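Local coordinates for protein BPH (Thiobacillus denitrificans, PDB 5OVS) that assembles into a tetradecameric double ring as a bacterial proteasome homologue and probably degrades proteins as an N-terminal-threonine hydrolase, at the interface of chains A and B and the interface of chains A and C. Residues are numbered along the deposited sequence; one frame, centred on the assembly and turned at random. Chains: chain A/B/C, BPH.

Contact 1: the interface of chains A and B. Residues chain A 82, 85-86, 89, 126; chain B 91-93.
Helix 74-91 of chain A meets the loop at residues 91-93 of chain B, with A:Arg126 joining from a loop beside the helix. In this proteasome-family (Ntn-hydrolase) fold the contact joins two copies unrelated by a two-fold, probably neighbours within one ring. B:Tyr93 has backbone angles in the left-handed region, and its ring lies along a strip formed by A:Asn82, A:His85, A:Gly86 and A:Lys89; B:Tyr93 hides 80 Å² of its surface against chain A. A:His85 meets it edge to face: CD2 points at the centre of the phenol ring, 3.7 Å from B:Tyr93 CG, and the planes are turned 64° apart. The CG of A:His85 stands anti to its backbone N (chi1 -172°), which carries the imidazole out to this face, while the guanidinium NH1 of A:Arg126 lies above one face of the imidazole, offset toward its rim, and backs it from within chain A. At one rim of the phenol sits the amide oxygen of A:Asn82, with OD1 3.5 Å from B:Tyr93 CE2; at the opposite rim is the amine of A:Lys89, NZ being 3.7 Å from CD1 of B:Tyr93. The phenol hydroxyl ends over A:Gly86, where the lack of a side chain admits it, and has a weak bond to the carbonyl of A:Asn82. An alanine in place of B:Tyr93 would probably open a gap along the helix and leave the A:His85 edge without its aromatic face. The carboxamide of A:Asn82 is held at both ends. A:Asn82 ND2 donates to the carbonyl O of B:His91 at 3.2 Å, fairly straight (156° at H) though tilted from the carbonyl plane. OD1 of A:Asn82 binds water 1 at 2.8 Å. The donation to B:His91 O and the water on OD1 together probably set which way round the amide sits. Water 1 also bonds A:Arg126 NE at 2.7 Å and the carbonyl O of B:Tyr92 at 3.0 Å.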
loop_
_atom_site.group_PDB
_atom_site.type_symbol
_atom_site.label_atom_id
_atom_site.label_comp_id
_atom_site.label_asym_id
_atom_site.label_seq_id
_atom_site.Cartn_x
_atom_site.Cartn_y
_atom_site.Cartn_z
ATOM N N ASN A 82 28.889 -8.944 -21.193
ATOM C CA ASN A 82 28.038 -10.017 -20.657
ATOM C C ASN A 82 28.778 -10.873 -19.606
ATOM O O ASN A 82 28.205 -11.237 -18.570
ATOM C CB ASN A 82 27.490 -10.892 -21.796
ATOM C CG ASN A 82 26.257 -11.694 -21.388
ATOM O OD1 ASN A 82 25.232 -11.132 -20.984
ATOM N ND2 ASN A 82 26.346 -13.012 -21.514
ATOM N N HIS A 85 29.363 -8.882 -16.495
ATOM C CA HIS A 85 28.154 -8.744 -15.678
ATOM C C HIS A 85 28.047 -9.795 -14.588
ATOM O O HIS A 85 27.652 -9.480 -13.467
ATOM C CB HIS A 85 26.879 -8.764 -16.514
ATOM C CG HIS A 85 25.651 -8.436 -15.723
ATOM N ND1 HIS A 85 25.321 -7.145 -15.365
ATOM C CD2 HIS A 85 24.692 -9.231 -15.194
ATOM C CE1 HIS A 85 24.204 -7.159 -14.660
ATOM N NE2 HIS A 85 23.805 -8.411 -14.537
ATOM N N GLY A 86 28.407 -11.031 -14.911
ATOM C CA GLY A 86 28.348 -12.115 -13.945
ATOM C C GLY A 86 29.316 -11.919 -12.805
ATOM O O GLY A 86 29.006 -12.247 -11.659
ATOM N N LYS A 89 28.020 -9.190 -10.200
ATOM C CA LYS A 89 27.118 -9.842 -9.253
ATOM C C LYS A 89 27.855 -10.802 -8.314
ATOM O O LYS A 89 27.692 -10.745 -7.096
ATOM C CB LYS A 89 26.037 -10.623 -10.001
ATOM C CG LYS A 89 25.095 -9.762 -10.827
ATOM C CD LYS A 89 24.296 -10.605 -11.808
ATOM C CE LYS A 89 23.314 -11.530 -11.101
ATOM N NZ LYS A 89 22.708 -12.504 -12.048
ATOM N N ARG A 126 23.687 -3.570 -21.371
ATOM C CA ARG A 126 24.599 -4.235 -22.319
ATOM C C ARG A 126 24.198 -4.014 -23.790
ATOM O O ARG A 126 24.438 -4.858 -24.650
ATOM C CB ARG A 126 24.786 -5.723 -21.960
ATOM C CG ARG A 126 25.554 -5.889 -20.650
ATOM C CD ARG A 126 25.538 -7.297 -20.079
ATOM N NE ARG A 126 24.178 -7.792 -19.874
ATOM C CZ ARG A 126 23.329 -7.362 -18.939
ATOM N NH1 ARG A 126 23.676 -6.416 -18.068
ATOM N NH2 ARG A 126 22.109 -7.888 -18.879
ATOM N N HIS B 91 22.084 -17.632 -19.464
ATOM C CA HIS B 91 23.332 -17.019 -19.927
ATOM C C HIS B 91 23.274 -15.514 -20.147
ATOM O O HIS B 91 24.272 -14.844 -19.953
ATOM C CB HIS B 91 23.830 -17.713 -21.200
ATOM C CG HIS B 91 23.971 -19.198 -21.053
ATOM N ND1 HIS B 91 24.835 -19.777 -20.148
ATOM C CD2 HIS B 91 23.332 -20.222 -21.668
ATOM C CE1 HIS B 91 24.734 -21.094 -20.222
ATOM N NE2 HIS B 91 23.826 -21.390 -21.133
ATOM N N TYR B 92 22.127 -14.977 -20.539
ATOM C CA TYR B 92 22.052 -13.577 -20.938
ATOM C C TYR B 92 21.296 -12.694 -19.937
ATOM O O TYR B 92 20.967 -11.556 -20.246
ATOM C CB TYR B 92 21.440 -13.469 -22.340
ATOM C CG TYR B 92 22.216 -14.244 -23.385
ATOM C CD1 TYR B 92 23.381 -13.720 -23.935
ATOM C CD2 TYR B 92 21.804 -15.506 -23.801
ATOM C CE1 TYR B 92 24.110 -14.425 -24.880
ATOM C CE2 TYR B 92 22.530 -16.227 -24.742
ATOM C CZ TYR B 92 23.682 -15.680 -25.281
ATOM O OH TYR B 92 24.412 -16.372 -26.223
ATOM N N TYR B 93 21.048 -13.217 -18.741
ATOM C CA TYR B 93 20.423 -12.463 -17.647
ATOM C C TYR B 93 19.086 -11.816 -18.017
ATOM O O TYR B 93 18.864 -10.619 -17.778
ATOM C CB TYR B 93 21.396 -11.419 -17.078
ATOM C CG TYR B 93 22.793 -11.957 -16.870
ATOM C CD1 TYR B 93 23.136 -12.660 -15.717
ATOM C CD2 TYR B 93 23.776 -11.775 -17.841
ATOM C CE1 TYR B 93 24.417 -13.154 -15.538
ATOM C CE2 TYR B 93 25.057 -12.259 -17.668
ATOM C CZ TYR B 93 25.371 -12.946 -16.523
ATOM O OH TYR B 93 26.648 -13.418 -16.384
HETATM O O HOH W 1 22.922 -9.634 -21.414
#

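Contact 2: the interface of chains A and C. Residues chain A 165, 168-169, 172-173; chain C 134, 149.
The last turn of helix 141-151 in chain C comes up against one flank of helix 159-173 in chain A, bringing the CA of C:Tyr149 to 6.4 Å from the CA of A:Ala169. C:Tyr149 carries the contact and hides 97 Å² of its surface. Its CG is anti to the backbone N (chi1 175°), which sends the ring out from its own helix and across the other. The CD2-CE2 side of the phenol lies against the A:Ala169 backbone and methyl, CB of A:Ala169 being 3.7 Å from C:Tyr149 CD2; the small side chain probably allows this close approach. A:Glu172 rises at the opposite rim and crosses the phenol at about a right angle. A bend at chi2 (83°) brings its CG, CD and OE2 alongside C:Tyr149 CE1, with the carboxylate carbon CD 3.5 Å from it and the carboxylate plane turned 63° from the ring. This is packing by the acid's flank, with no hydrogen bond to the phenol. The hydroxyl end of C:Tyr149 points to A:Met168, whose CB is 3.8 Å from OH, and A:Leu165 adds CD1 near the CE2 side. At the base of the phenol, A:Phe173 presents its edge: CE2 is 3.8 Å from C:Tyr149 CB, which lies in the plane of the phenylalanine ring. The same ring reaches C:Phe134 tip to rim, CZ to CE1 at 3.9 Å, and is backed within chain A by A:Glu172 CG over its centre. No polar bond crosses here, so shape and apolar burial provide the hold. The interface is two-fold symmetric and repeats the contact with the chains exchanged, which fits a role in pairing the two rings of the double-ring complex.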
loop_
_atom_site.group_PDB
_atom_site.type_symbol
_atom_site.label_atom_id
_atom_site.label_comp_id
_atom_site.label_asym_id
_atom_site.label_seq_id
_atom_site.Cartn_x
_atom_site.Cartn_y
_atom_site.Cartn_z
ATOM N N LEU A 165 34.312 20.254 -25.211
ATOM C CA LEU A 165 33.261 21.254 -25.245
ATOM C C LEU A 165 31.929 20.679 -24.749
ATOM O O LEU A 165 31.142 21.392 -24.127
ATOM C CB LEU A 165 33.106 21.825 -26.661
ATOM C CG LEU A 165 32.068 22.944 -26.810
ATOM C CD1 LEU A 165 32.474 24.165 -25.984
ATOM C CD2 LEU A 165 31.869 23.315 -28.270
ATOM N N MET A 168 32.076 20.523 -21.039
ATOM C CA MET A 168 32.040 21.877 -20.517
ATOM C C MET A 168 30.604 22.394 -20.397
ATOM O O MET A 168 30.268 23.085 -19.439
ATOM C CB MET A 168 32.852 22.827 -21.411
ATOM C CG MET A 168 34.348 22.826 -21.174
ATOM S SD MET A 168 35.230 23.714 -22.484
ATOM C CE MET A 168 36.758 24.076 -21.621
ATOM N N ALA A 169 29.782 22.060 -21.390
ATOM C CA ALA A 169 28.384 22.450 -21.430
ATOM C C ALA A 169 27.581 21.802 -20.322
ATOM O O ALA A 169 26.719 22.437 -19.717
ATOM C CB ALA A 169 27.785 22.085 -22.772
ATOM N N GLU A 172 28.549 23.366 -17.069
ATOM C CA GLU A 172 28.027 24.712 -16.928
ATOM C C GLU A 172 26.637 24.705 -16.316
ATOM O O GLU A 172 26.285 25.607 -15.556
ATOM C CB GLU A 172 27.980 25.389 -18.302
ATOM C CG GLU A 172 27.568 26.867 -18.323
ATOM C CD GLU A 172 28.713 27.822 -18.029
ATOM O OE1 GLU A 172 29.615 27.461 -17.266
ATOM O OE2 GLU A 172 28.707 28.956 -18.549
ATOM N N PHE A 173 25.844 23.696 -16.664
ATOM C CA PHE A 173 24.410 23.713 -16.386
ATOM C C PHE A 173 23.904 22.680 -15.395
ATOM O O PHE A 173 22.807 22.838 -14.860
ATOM C CB PHE A 173 23.649 23.557 -17.696
ATOM C CG PHE A 173 23.788 24.739 -18.592
ATOM C CD1 PHE A 173 23.262 25.960 -18.213
ATOM C CD2 PHE A 173 24.467 24.648 -19.785
ATOM C CE1 PHE A 173 23.398 27.071 -19.025
ATOM C CE2 PHE A 173 24.608 25.753 -20.604
ATOM C CZ PHE A 173 24.074 26.966 -20.221
ATOM N N PHE C 134 20.839 33.745 -22.394
ATOM C CA PHE C 134 19.906 32.867 -23.091
ATOM C C PHE C 134 19.344 31.828 -22.121
ATOM O O PHE C 134 19.917 31.590 -21.049
ATOM C CB PHE C 134 20.582 32.172 -24.289
ATOM C CG PHE C 134 21.762 31.294 -23.924
ATOM C CD1 PHE C 134 21.572 29.999 -23.464
ATOM C CD2 PHE C 134 23.057 31.747 -24.086
ATOM C CE1 PHE C 134 22.653 29.178 -23.158
ATOM C CE2 PHE C 134 24.145 30.939 -23.780
ATOM C CZ PHE C 134 23.945 29.654 -23.316
ATOM N N TYR C 149 25.021 27.243 -25.525
ATOM C CA TYR C 149 26.321 27.459 -24.873
ATOM C C TYR C 149 27.503 27.417 -25.864
ATOM O O TYR C 149 28.426 28.224 -25.776
ATOM C CB TYR C 149 26.530 26.392 -23.801
ATOM C CG TYR C 149 27.881 26.405 -23.131
ATOM C CD1 TYR C 149 28.150 27.295 -22.093
ATOM C CD2 TYR C 149 28.870 25.510 -23.505
ATOM C CE1 TYR C 149 29.383 27.311 -21.467
ATOM C CE2 TYR C 149 30.106 25.523 -22.884
ATOM C CZ TYR C 149 30.358 26.425 -21.869
ATOM O OH TYR C 149 31.580 26.453 -21.246
#

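The centres of the C-alpha atoms of contact 1 and contact 2 lie about 36 Å apart, and the contacts share no residue; on chain A the first uses helix 74-91 and the loop at A:Arg126, the second helix 159-173. One subunit therefore meets different partners through separate surfaces. Contact 1, which lacks two-fold symmetry, probably propagates around a ring, whereas contact 2, part of a two-fold interface, is likely to join the rings face to face. Both centre on a tyrosine of the partner set against a helix of chain A.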